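Local coordinates for protein lysin (Enterococcus phage IMEEF1, PDB 6IST) that probably cleaves the peptidoglycan of enterococcal cell walls as a phage endolysin with a calcium-binding CHAP peptidase domain, at residues F40-N48 against T213-D221. Residues are numbered along the deposited sequence; the frame is centred on the assembly and turned at random.
Sequences FFGWRPYGN and TNVTTYNHD
R44 reaches along the strand 215-219 and grips it by a backbone carbonyl. R44 NH1 donates to T217 O at 2.9 Å. The acceptor lies in the guanidinium plane, but the hydrogen bond is bent, 140° at the hydrogen. The aliphatic chain is extended up to a bend at its third torsion, which turns the guanidinium so that one face rests on T216 CG2. Water 3 sits at the edge of the same group. It accepts from R44 NE and T217 N and donates to R44 O, so it links the R44 carbonyl and side chain to T217 N.

The Y46 side chain lies roughly perpendicular to that of T217. With CG anti to the backbone N (chi1 175°), the ring runs out beside the threonine, and Y46 CD1 meets T217 CG2 at 3.5 Å. Y46 OH donates to N219 OD1 at 2.8 Å. It lies in the plane of the amide carbonyl, while ring and amide planes stand 72° apart.

W43 and V215 meet on the other side from R44 and T216. The W43 indole presents CD1 to V215 CG1 at 3.9 Å, and V215 O lies at its edge. P45 CG sits over one indole face. Two backbone bonds set the parallel register: V215 N to G42 O and R44 N to V215 O, both 3.0 Å. Before them, waters 1 and 2 join F41 O to T213.

The chain leaves helix 29-41 at G42 and adds a short, weakly bonded strand, outermost within this chain, to the sheet of the C-terminal part. Strand 215-219 pairs on its other side with strand 169-174. W43 packs on M37 of the helix and edge-to-face with F61. The contact thus joins the CHAP part to the C-terminal sheet.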
loop_
_atom_site.group_PDB
_atom_site.type_symbol
_atom_site.label_atom_id
_atom_site.label_comp_id
_atom_site.label_asym_id
_atom_site.label_seq_id
_atom_site.Cartn_x
_atom_site.Cartn_y
_atom_site.Cartn_z
ATOM N N PHE C 40 6.775 6.671 11.797
ATOM C CA PHE C 40 6.160 5.806 12.774
ATOM C C PHE C 40 4.838 5.181 12.389
ATOM O O PHE C 40 4.534 4.035 12.796
ATOM C CB PHE C 40 6.020 6.513 14.080
ATOM C CG PHE C 40 7.343 6.687 14.789
ATOM C CD1 PHE C 40 7.818 5.699 15.650
ATOM C CD2 PHE C 40 8.056 7.797 14.595
ATOM C CE1 PHE C 40 9.064 5.827 16.224
ATOM C CE2 PHE C 40 9.298 7.953 15.137
ATOM C CZ PHE C 40 9.802 6.968 15.962
ATOM N N PHE C 41 4.038 5.904 11.655
ATOM C CA PHE C 41 2.704 5.431 11.294
ATOM C C PHE C 41 2.467 5.206 9.805
ATOM O O PHE C 41 1.397 4.800 9.436
ATOM C CB PHE C 41 1.695 6.425 11.807
ATOM C CG PHE C 41 1.629 6.454 13.280
ATOM C CD1 PHE C 41 0.963 5.468 13.934
ATOM C CD2 PHE C 41 2.269 7.449 14.011
ATOM C CE1 PHE C 41 0.873 5.504 15.311
ATOM C CE2 PHE C 41 2.240 7.442 15.379
ATOM C CZ PHE C 41 1.589 6.437 16.016
ATOM N N GLY C 42 3.436 5.517 8.980
ATOM C CA GLY C 42 3.302 5.330 7.525
ATOM C C GLY C 42 2.249 6.293 6.969
ATOM O O GLY C 42 1.715 6.049 5.880
ATOM N N TRP C 43 1.988 7.384 7.670
ATOM C CA TRP C 43 0.983 8.398 7.250
ATOM C C TRP C 43 1.756 9.648 6.813
ATOM O O TRP C 43 2.541 10.191 7.618
ATOM C CB TRP C 43 0.078 8.741 8.390
ATOM C CG TRP C 43 -0.882 9.914 8.085
ATOM C CD1 TRP C 43 -1.540 10.136 6.919
ATOM C CD2 TRP C 43 -1.301 10.916 8.969
ATOM N NE1 TRP C 43 -2.303 11.235 7.005
ATOM C CE2 TRP C 43 -2.229 11.708 8.293
ATOM C CE3 TRP C 43 -1.044 11.200 10.302
ATOM C CZ2 TRP C 43 -2.807 12.795 8.871
ATOM C CZ3 TRP C 43 -1.615 12.292 10.860
ATOM C CH2 TRP C 43 -2.501 13.074 10.163
ATOM N N ARG C 44 1.536 10.147 5.586
ATOM C CA ARG C 44 2.059 11.482 5.173
ATOM C C ARG C 44 0.898 12.508 5.182
ATOM O O ARG C 44 0.071 12.544 4.268
ATOM C CB ARG C 44 2.734 11.421 3.784
ATOM C CG ARG C 44 3.260 12.746 3.314
ATOM C CD ARG C 44 4.058 12.658 1.981
ATOM N NE ARG C 44 3.079 12.812 0.875
ATOM C CZ ARG C 44 3.339 12.885 -0.447
ATOM N NH1 ARG C 44 2.329 13.060 -1.311
ATOM N NH2 ARG C 44 4.591 12.855 -0.902
ATOM N N PRO C 45 0.802 13.333 6.239
ATOM C CA PRO C 45 -0.210 14.360 6.252
ATOM C C PRO C 45 -0.006 15.267 5.078
ATOM O O PRO C 45 1.092 15.508 4.675
ATOM C CB PRO C 45 0.060 15.132 7.584
ATOM C CG PRO C 45 0.833 14.155 8.419
ATOM C CD PRO C 45 1.668 13.373 7.447
ATOM N N TYR C 46 -1.097 15.830 4.632
ATOM C CA TYR C 46 -1.123 16.652 3.447
ATOM C C TYR C 46 -1.198 18.133 3.806
ATOM O O TYR C 46 -1.736 18.530 4.820
ATOM C CB TYR C 46 -2.343 16.222 2.644
ATOM C CG TYR C 46 -2.544 17.064 1.469
ATOM C CD1 TYR C 46 -1.792 16.841 0.302
ATOM C CD2 TYR C 46 -3.467 18.107 1.493
ATOM C CE1 TYR C 46 -1.980 17.640 -0.820
ATOM C CE2 TYR C 46 -3.633 18.924 0.376
ATOM C CZ TYR C 46 -2.902 18.666 -0.766
ATOM O OH TYR C 46 -3.086 19.454 -1.864
ATOM N N GLY C 47 -0.586 18.981 3.001
ATOM C CA GLY C 47 -0.821 20.408 3.101
ATOM C C GLY C 47 0.002 21.136 4.133
ATOM O O GLY C 47 1.022 20.674 4.590
ATOM N N ASN C 48 -0.411 22.342 4.425
ATOM C CA ASN C 48 0.185 23.150 5.497
ATOM C C ASN C 48 -0.398 22.664 6.801
ATOM O O ASN C 48 -1.313 21.867 6.796
ATOM C CB ASN C 48 -0.190 24.602 5.304
ATOM C CG ASN C 48 0.533 25.213 4.146
ATOM O OD1 ASN C 48 1.628 24.827 3.869
ATOM N ND2 ASN C 48 -0.072 26.218 3.496
ATOM N N THR C 213 -0.710 -0.508 5.401
ATOM C CA THR C 213 -1.473 0.549 6.085
ATOM C C THR C 213 -0.976 1.969 5.840
ATOM O O THR C 213 -1.459 2.883 6.483
ATOM C CB THR C 213 -1.467 0.344 7.601
ATOM O OG1 THR C 213 -0.101 0.160 8.003
ATOM C CG2 THR C 213 -2.322 -0.892 7.951
ATOM N N ASN C 214 -0.043 2.144 4.913
ATOM C CA ASN C 214 0.402 3.472 4.454
ATOM C C ASN C 214 -0.760 4.300 3.950
ATOM O O ASN C 214 -1.536 3.838 3.126
ATOM C CB ASN C 214 1.365 3.384 3.253
ATOM C CG ASN C 214 1.871 4.763 2.751
ATOM O OD1 ASN C 214 1.173 5.516 1.987
ATOM N ND2 ASN C 214 3.111 5.076 3.109
ATOM N N VAL C 215 -0.746 5.558 4.288
ATOM C CA VAL C 215 -1.731 6.518 3.769
ATOM C C VAL C 215 -1.031 7.757 3.302
ATOM O O VAL C 215 -0.344 8.432 4.068
ATOM C CB VAL C 215 -2.748 6.885 4.853
ATOM C CG1 VAL C 215 -3.661 8.003 4.383
ATOM C CG2 VAL C 215 -3.598 5.690 5.200
ATOM N N THR C 216 -1.177 8.051 2.022
ATOM C CA THR C 216 -0.575 9.215 1.440
ATOM C C THR C 216 -1.702 9.889 0.624
ATOM O O THR C 216 -2.555 9.188 0.091
ATOM C CB THR C 216 0.582 8.766 0.492
ATOM O OG1 THR C 216 1.570 8.010 1.234
ATOM C CG2 THR C 216 1.286 9.901 -0.150
ATOM N N THR C 217 -1.563 11.178 0.438
ATOM C CA THR C 217 -2.460 11.954 -0.446
ATOM C C THR C 217 -1.710 12.351 -1.697
ATOM O O THR C 217 -0.580 12.918 -1.639
ATOM C CB THR C 217 -2.896 13.219 0.271
ATOM O OG1 THR C 217 -3.602 12.863 1.457
ATOM C CG2 THR C 217 -3.825 14.068 -0.546
ATOM N N TYR C 218 -2.345 12.153 -2.868
ATOM C CA TYR C 218 -1.752 12.572 -4.142
ATOM C C TYR C 218 -2.585 13.672 -4.749
ATOM O O TYR C 218 -3.820 13.588 -4.748
ATOM C CB TYR C 218 -1.780 11.372 -5.119
ATOM C CG TYR C 218 -0.958 10.216 -4.639
ATOM C CD1 TYR C 218 -1.474 9.372 -3.672
ATOM C CD2 TYR C 218 0.331 10.037 -5.065
ATOM C CE1 TYR C 218 -0.715 8.283 -3.203
ATOM C CE2 TYR C 218 1.102 8.966 -4.627
ATOM C CZ TYR C 218 0.594 8.107 -3.683
ATOM O OH TYR C 218 1.399 7.048 -3.235
ATOM N N ASN C 219 -1.943 14.721 -5.260
ATOM C CA ASN C 219 -2.702 15.719 -6.039
ATOM C C ASN C 219 -3.089 15.083 -7.353
ATOM O O ASN C 219 -2.426 14.215 -7.842
ATOM C CB ASN C 219 -1.877 16.989 -6.332
ATOM C CG ASN C 219 -1.561 17.753 -5.076
ATOM O OD1 ASN C 219 -2.462 18.085 -4.284
ATOM N ND2 ASN C 219 -0.274 18.005 -4.851
ATOM N N HIS C 220 -4.205 15.486 -7.891
ATOM C CA HIS C 220 -4.693 14.866 -9.091
ATOM C C HIS C 220 -3.716 14.818 -10.293
ATOM O O HIS C 220 -3.828 13.919 -11.134
ATOM C CB HIS C 220 -5.992 15.587 -9.519
ATOM C CG HIS C 220 -5.777 17.027 -9.834
ATOM N ND1 HIS C 220 -5.331 17.456 -11.068
ATOM C CD2 HIS C 220 -5.831 18.121 -9.051
ATOM C CE1 HIS C 220 -5.146 18.758 -11.037
ATOM N NE2 HIS C 220 -5.465 19.189 -9.832
ATOM N N ASP C 221 -2.772 15.756 -10.367
ATOM C CA ASP C 221 -1.771 15.829 -11.431
ATOM C C ASP C 221 -0.426 15.144 -11.092
ATOM O O ASP C 221 0.496 15.137 -11.889
ATOM C CB ASP C 221 -1.511 17.298 -11.749
ATOM C CG ASP C 221 -0.980 18.070 -10.541
ATOM O OD1 ASP C 221 -1.585 18.032 -9.420
ATOM O OD2 ASP C 221 0.069 18.711 -10.702
HETATM O O HOH W 1 -0.825 5.336 7.979
HETATM O O HOH W 2 1.598 2.052 8.073
HETATM O O HOH W 3 0.175 13.054 1.748
HETATM O O HOH W 4 -2.523 11.805 3.562
#